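Local coordinates for putative epimerase (Burkholderia cenocepacia, PDB 4LW8), which is a putative epimerase of the NAD(P)-dependent epimerase/dehydratase family, probably acting on a nucleotide sugar for lipopolysaccharide O-antigen, at residues P68-A80 against Q105-L117. Residues are numbered along the deposited sequence; the frame is centred on the assembly and turned at random.
Sequences PVDLLDAEAMRAA and QTYAVNIVGTRNL
The amide of N116 ties the turn at L71 to helix 103-122. N116 ND2 donates to L71 O over 2.7 Å, almost straight at 176°, in the carbonyl plane and on a lone pair. A water accepts from the same ND2 and donates to L72 O, so the amide nitrogen reaches L71 O directly and L72 O through the water. N116 OD1 lies 3.7 Å from A74 CB. Beside this polar clasp, L71 CB rests on G113 CA at 3.9 Å; the L71 and V109 side chains cross at about a right angle, CD1 meeting CG1. In the Rossmann fold of this family, the link joins the loop after strand 65-68, and helix 74-84, to helix 103-122, the short helical segments crossing at -38°. L72 starts away from the helix, but with CG beside its backbone N (chi1 -65°) it swings CD2 to 3.6 Å from A108 O. At the other end M77, bent at chi2 and chi3, sets SD 4.0 Å from L117 CD1. The turn is itself braced: D70 OD1 receives L72 N in an Asx turn, and D73 N-caps the helix through A76 N. Farther out, R115 salt-bridges D159 of the second subunit.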
loop_
_atom_site.group_PDB
_atom_site.type_symbol
_atom_site.label_atom_id
_atom_site.label_comp_id
_atom_site.label_asym_id
_atom_site.label_seq_id
_atom_site.Cartn_x
_atom_site.Cartn_y
_atom_site.Cartn_z
ATOM N N PRO A 68 24.052 11.545 -10.092
ATOM C CA PRO A 68 22.805 11.582 -10.866
ATOM C C PRO A 68 22.195 10.186 -10.977
ATOM O O PRO A 68 22.727 9.320 -11.677
ATOM C CB PRO A 68 23.244 12.114 -12.243
ATOM C CG PRO A 68 24.643 12.628 -12.050
ATOM C CD PRO A 68 25.226 11.830 -10.929
ATOM N N VAL A 69 21.091 9.979 -10.270
ATOM C CA VAL A 69 20.405 8.694 -10.228
ATOM C C VAL A 69 18.882 8.865 -10.279
ATOM O O VAL A 69 18.298 9.590 -9.480
ATOM C CB VAL A 69 20.760 7.882 -8.939
ATOM C CG1 VAL A 69 20.119 6.540 -9.006
ATOM C CG2 VAL A 69 22.271 7.735 -8.771
ATOM N N ASP A 70 18.240 8.191 -11.221
ATOM C CA ASP A 70 16.785 8.074 -11.204
ATOM C C ASP A 70 16.390 6.883 -10.310
ATOM O O ASP A 70 16.896 5.783 -10.492
ATOM C CB ASP A 70 16.256 7.922 -12.633
ATOM C CG ASP A 70 14.801 7.457 -12.689
ATOM O OD1 ASP A 70 14.009 7.789 -11.780
ATOM O OD2 ASP A 70 14.447 6.762 -13.668
ATOM N N LEU A 71 15.516 7.109 -9.331
ATOM C CA LEU A 71 15.095 6.044 -8.403
ATOM C C LEU A 71 14.529 4.809 -9.109
ATOM O O LEU A 71 14.687 3.679 -8.635
ATOM C CB LEU A 71 14.050 6.580 -7.429
ATOM C CG LEU A 71 14.487 7.490 -6.284
ATOM C CD1 LEU A 71 13.246 8.119 -5.673
ATOM C CD2 LEU A 71 15.252 6.710 -5.239
ATOM N N LEU A 72 13.880 5.013 -10.251
ATOM C CA LEU A 72 13.310 3.882 -10.988
ATOM C C LEU A 72 14.378 3.132 -11.801
ATOM O O LEU A 72 14.106 2.098 -12.407
ATOM C CB LEU A 72 12.159 4.353 -11.883
ATOM C CG LEU A 72 10.930 4.897 -11.137
ATOM C CD1 LEU A 72 9.757 5.167 -12.106
ATOM C CD2 LEU A 72 10.490 3.932 -10.023
ATOM N N ASP A 73 15.596 3.657 -11.794
ATOM C CA ASP A 73 16.725 3.019 -12.478
ATOM C C ASP A 73 17.469 2.118 -11.475
ATOM O O ASP A 73 18.401 2.565 -10.795
ATOM C CB ASP A 73 17.653 4.096 -13.056
ATOM C CG ASP A 73 18.743 3.537 -13.935
ATOM O OD1 ASP A 73 19.004 2.308 -13.887
ATOM O OD2 ASP A 73 19.333 4.355 -14.690
ATOM N N ALA A 74 17.030 0.868 -11.371
ATOM C CA ALA A 74 17.488 -0.031 -10.316
ATOM C C ALA A 74 18.992 -0.236 -10.401
ATOM O O ALA A 74 19.690 -0.232 -9.384
ATOM C CB ALA A 74 16.749 -1.382 -10.392
ATOM N N GLU A 75 19.492 -0.404 -11.624
ATOM C CA GLU A 75 20.908 -0.649 -11.821
ATOM C C GLU A 75 21.747 0.581 -11.465
ATOM O O GLU A 75 22.784 0.447 -10.814
ATOM C CB GLU A 75 21.182 -1.103 -13.253
ATOM C CG GLU A 75 22.659 -1.337 -13.569
ATOM C CD GLU A 75 23.373 -2.206 -12.529
ATOM O OE1 GLU A 75 24.526 -1.862 -12.171
ATOM O OE2 GLU A 75 22.793 -3.232 -12.090
ATOM N N ALA A 76 21.307 1.776 -11.855
ATOM C CA ALA A 76 22.047 2.981 -11.482
ATOM C C ALA A 76 22.015 3.188 -9.964
ATOM O O ALA A 76 22.979 3.685 -9.372
ATOM C CB ALA A 76 21.499 4.204 -12.193
ATOM N N MET A 77 20.915 2.809 -9.324
ATOM C CA MET A 77 20.847 2.893 -7.871
ATOM C C MET A 77 21.825 1.905 -7.214
ATOM O O MET A 77 22.485 2.232 -6.226
ATOM C CB MET A 77 19.428 2.641 -7.377
ATOM C CG MET A 77 19.292 2.732 -5.866
ATOM S SD MET A 77 19.722 4.354 -5.211
ATOM C CE MET A 77 18.495 5.361 -6.039
ATOM N N ARG A 78 21.927 0.702 -7.766
ATOM C CA ARG A 78 22.848 -0.292 -7.218
ATOM C C ARG A 78 24.299 0.222 -7.307
ATOM O O ARG A 78 25.049 0.176 -6.329
ATOM C CB ARG A 78 22.695 -1.623 -7.944
ATOM C CG ARG A 78 23.522 -2.767 -7.345
ATOM C CD ARG A 78 23.924 -3.812 -8.393
ATOM N NE ARG A 78 24.713 -3.219 -9.476
ATOM C CZ ARG A 78 26.007 -2.909 -9.390
ATOM N NH1 ARG A 78 26.683 -3.156 -8.274
ATOM N NH2 ARG A 78 26.631 -2.357 -10.426
ATOM N N ALA A 79 24.672 0.734 -8.479
ATOM C CA ALA A 79 26.021 1.254 -8.713
ATOM C C ALA A 79 26.340 2.470 -7.842
ATOM O O ALA A 79 27.461 2.599 -7.341
ATOM C CB ALA A 79 26.210 1.595 -10.181
ATOM N N ALA A 80 25.367 3.361 -7.664
ATOM C CA ALA A 80 25.555 4.510 -6.776
ATOM C C ALA A 80 25.793 4.075 -5.320
ATOM O O ALA A 80 26.667 4.603 -4.639
ATOM C CB ALA A 80 24.350 5.453 -6.847
ATOM N N GLN A 105 2.823 7.350 -11.409
ATOM C CA GLN A 105 4.197 7.722 -11.104
ATOM C C GLN A 105 4.433 7.874 -9.602
ATOM O O GLN A 105 5.512 7.541 -9.084
ATOM C CB GLN A 105 4.576 9.013 -11.835
ATOM C CG GLN A 105 5.141 8.759 -13.224
ATOM C CD GLN A 105 6.398 7.880 -13.185
ATOM O OE1 GLN A 105 6.324 6.655 -13.359
ATOM N NE2 GLN A 105 7.559 8.506 -12.956
ATOM N N THR A 106 3.407 8.354 -8.912
ATOM C CA THR A 106 3.416 8.482 -7.468
ATOM C C THR A 106 3.587 7.121 -6.803
ATOM O O THR A 106 4.433 6.962 -5.922
ATOM C CB THR A 106 2.114 9.133 -6.962
ATOM O OG1 THR A 106 2.046 10.478 -7.446
ATOM C CG2 THR A 106 2.070 9.142 -5.436
ATOM N N TYR A 107 2.802 6.135 -7.235
ATOM C CA TYR A 107 2.965 4.783 -6.688
ATOM C C TYR A 107 4.312 4.156 -7.086
ATOM O O TYR A 107 5.011 3.594 -6.240
ATOM C CB TYR A 107 1.795 3.890 -7.120
ATOM C CG TYR A 107 0.510 4.246 -6.403
ATOM C CD1 TYR A 107 0.367 4.005 -5.034
ATOM C CD2 TYR A 107 -0.554 4.837 -7.081
ATOM C CE1 TYR A 107 -0.818 4.315 -4.361
ATOM C CE2 TYR A 107 -1.743 5.164 -6.418
ATOM C CZ TYR A 107 -1.864 4.893 -5.061
ATOM O OH TYR A 107 -3.021 5.206 -4.411
ATOM N N ALA A 108 4.695 4.290 -8.354
ATOM C CA ALA A 108 5.971 3.745 -8.829
ATOM C C ALA A 108 7.175 4.339 -8.076
ATOM O O ALA A 108 7.971 3.595 -7.485
ATOM C CB ALA A 108 6.126 3.978 -10.339
ATOM N N VAL A 109 7.290 5.664 -8.071
ATOM C CA VAL A 109 8.418 6.323 -7.418
ATOM C C VAL A 109 8.449 5.999 -5.903
ATOM O O VAL A 109 9.491 5.619 -5.369
ATOM C CB VAL A 109 8.381 7.849 -7.613
ATOM C CG1 VAL A 109 9.416 8.517 -6.725
ATOM C CG2 VAL A 109 8.617 8.220 -9.086
ATOM N N ASN A 110 7.317 6.120 -5.213
ATOM C CA ASN A 110 7.342 5.936 -3.761
ATOM C C ASN A 110 7.431 4.483 -3.283
ATOM O O ASN A 110 7.976 4.234 -2.203
ATOM C CB ASN A 110 6.137 6.632 -3.118
ATOM C CG ASN A 110 6.160 8.137 -3.369
ATOM O OD1 ASN A 110 7.209 8.687 -3.675
ATOM N ND2 ASN A 110 5.011 8.800 -3.252
ATOM N N ILE A 111 6.895 3.530 -4.049
ATOM C CA ILE A 111 7.009 2.117 -3.662
ATOM C C ILE A 111 8.213 1.438 -4.312
ATOM O O ILE A 111 9.072 0.893 -3.622
ATOM C CB ILE A 111 5.754 1.290 -4.033
ATOM C CG1 ILE A 111 4.502 1.874 -3.388
ATOM C CG2 ILE A 111 5.938 -0.163 -3.617
ATOM C CD1 ILE A 111 3.220 1.241 -3.920
ATOM N N VAL A 112 8.247 1.434 -5.642
ATOM C CA VAL A 112 9.297 0.725 -6.357
ATOM C C VAL A 112 10.640 1.478 -6.246
ATOM O O VAL A 112 11.667 0.843 -6.070
ATOM C CB VAL A 112 8.903 0.483 -7.826
ATOM C CG1 VAL A 112 10.063 -0.189 -8.624
ATOM C CG2 VAL A 112 7.651 -0.380 -7.869
ATOM N N GLY A 113 10.626 2.810 -6.290
ATOM C CA GLY A 113 11.847 3.586 -6.102
ATOM C C GLY A 113 12.484 3.275 -4.748
ATOM O O GLY A 113 13.696 3.092 -4.632
ATOM N N THR A 114 11.658 3.207 -3.712
ATOM C CA THR A 114 12.139 2.829 -2.380
ATOM C C THR A 114 12.648 1.385 -2.382
ATOM O O THR A 114 13.685 1.077 -1.811
ATOM C CB THR A 114 11.038 2.989 -1.337
ATOM O OG1 THR A 114 10.616 4.362 -1.334
ATOM C CG2 THR A 114 11.546 2.604 0.055
ATOM N N ARG A 115 11.919 0.499 -3.048
ATOM C CA ARG A 115 12.357 -0.881 -3.137
ATOM C C ARG A 115 13.721 -0.980 -3.848
ATOM O O ARG A 115 14.599 -1.745 -3.418
ATOM C CB ARG A 115 11.310 -1.738 -3.856
ATOM C CG ARG A 115 11.565 -3.236 -3.719
ATOM C CD ARG A 115 10.671 -4.077 -4.608
ATOM N NE ARG A 115 10.898 -5.498 -4.364
ATOM C CZ ARG A 115 11.900 -6.199 -4.889
ATOM N NH1 ARG A 115 12.769 -5.616 -5.702
ATOM N NH2 ARG A 115 12.034 -7.489 -4.601
ATOM N N ASN A 116 13.912 -0.200 -4.915
ATOM C CA ASN A 116 15.198 -0.200 -5.607
ATOM C C ASN A 116 16.339 0.212 -4.701
ATOM O O ASN A 116 17.420 -0.376 -4.758
ATOM C CB ASN A 116 15.171 0.719 -6.818
ATOM C CG ASN A 116 14.296 0.191 -7.923
ATOM O OD1 ASN A 116 13.952 -0.984 -7.944
ATOM N ND2 ASN A 116 13.949 1.053 -8.861
ATOM N N LEU A 117 16.092 1.218 -3.867
ATOM C CA LEU A 117 17.084 1.661 -2.886
ATOM C C LEU A 117 17.439 0.545 -1.896
ATOM O O LEU A 117 18.614 0.304 -1.629
ATOM C CB LEU A 117 16.583 2.887 -2.115
ATOM C CG LEU A 117 17.425 3.287 -0.896
ATOM C CD1 LEU A 117 18.846 3.748 -1.311
ATOM C CD2 LEU A 117 16.710 4.379 -0.078
HETATM O O HOH W 1 12.300 0.452 -11.312
HETATM O O HOH W 2 18.769 -1.341 -7.096
#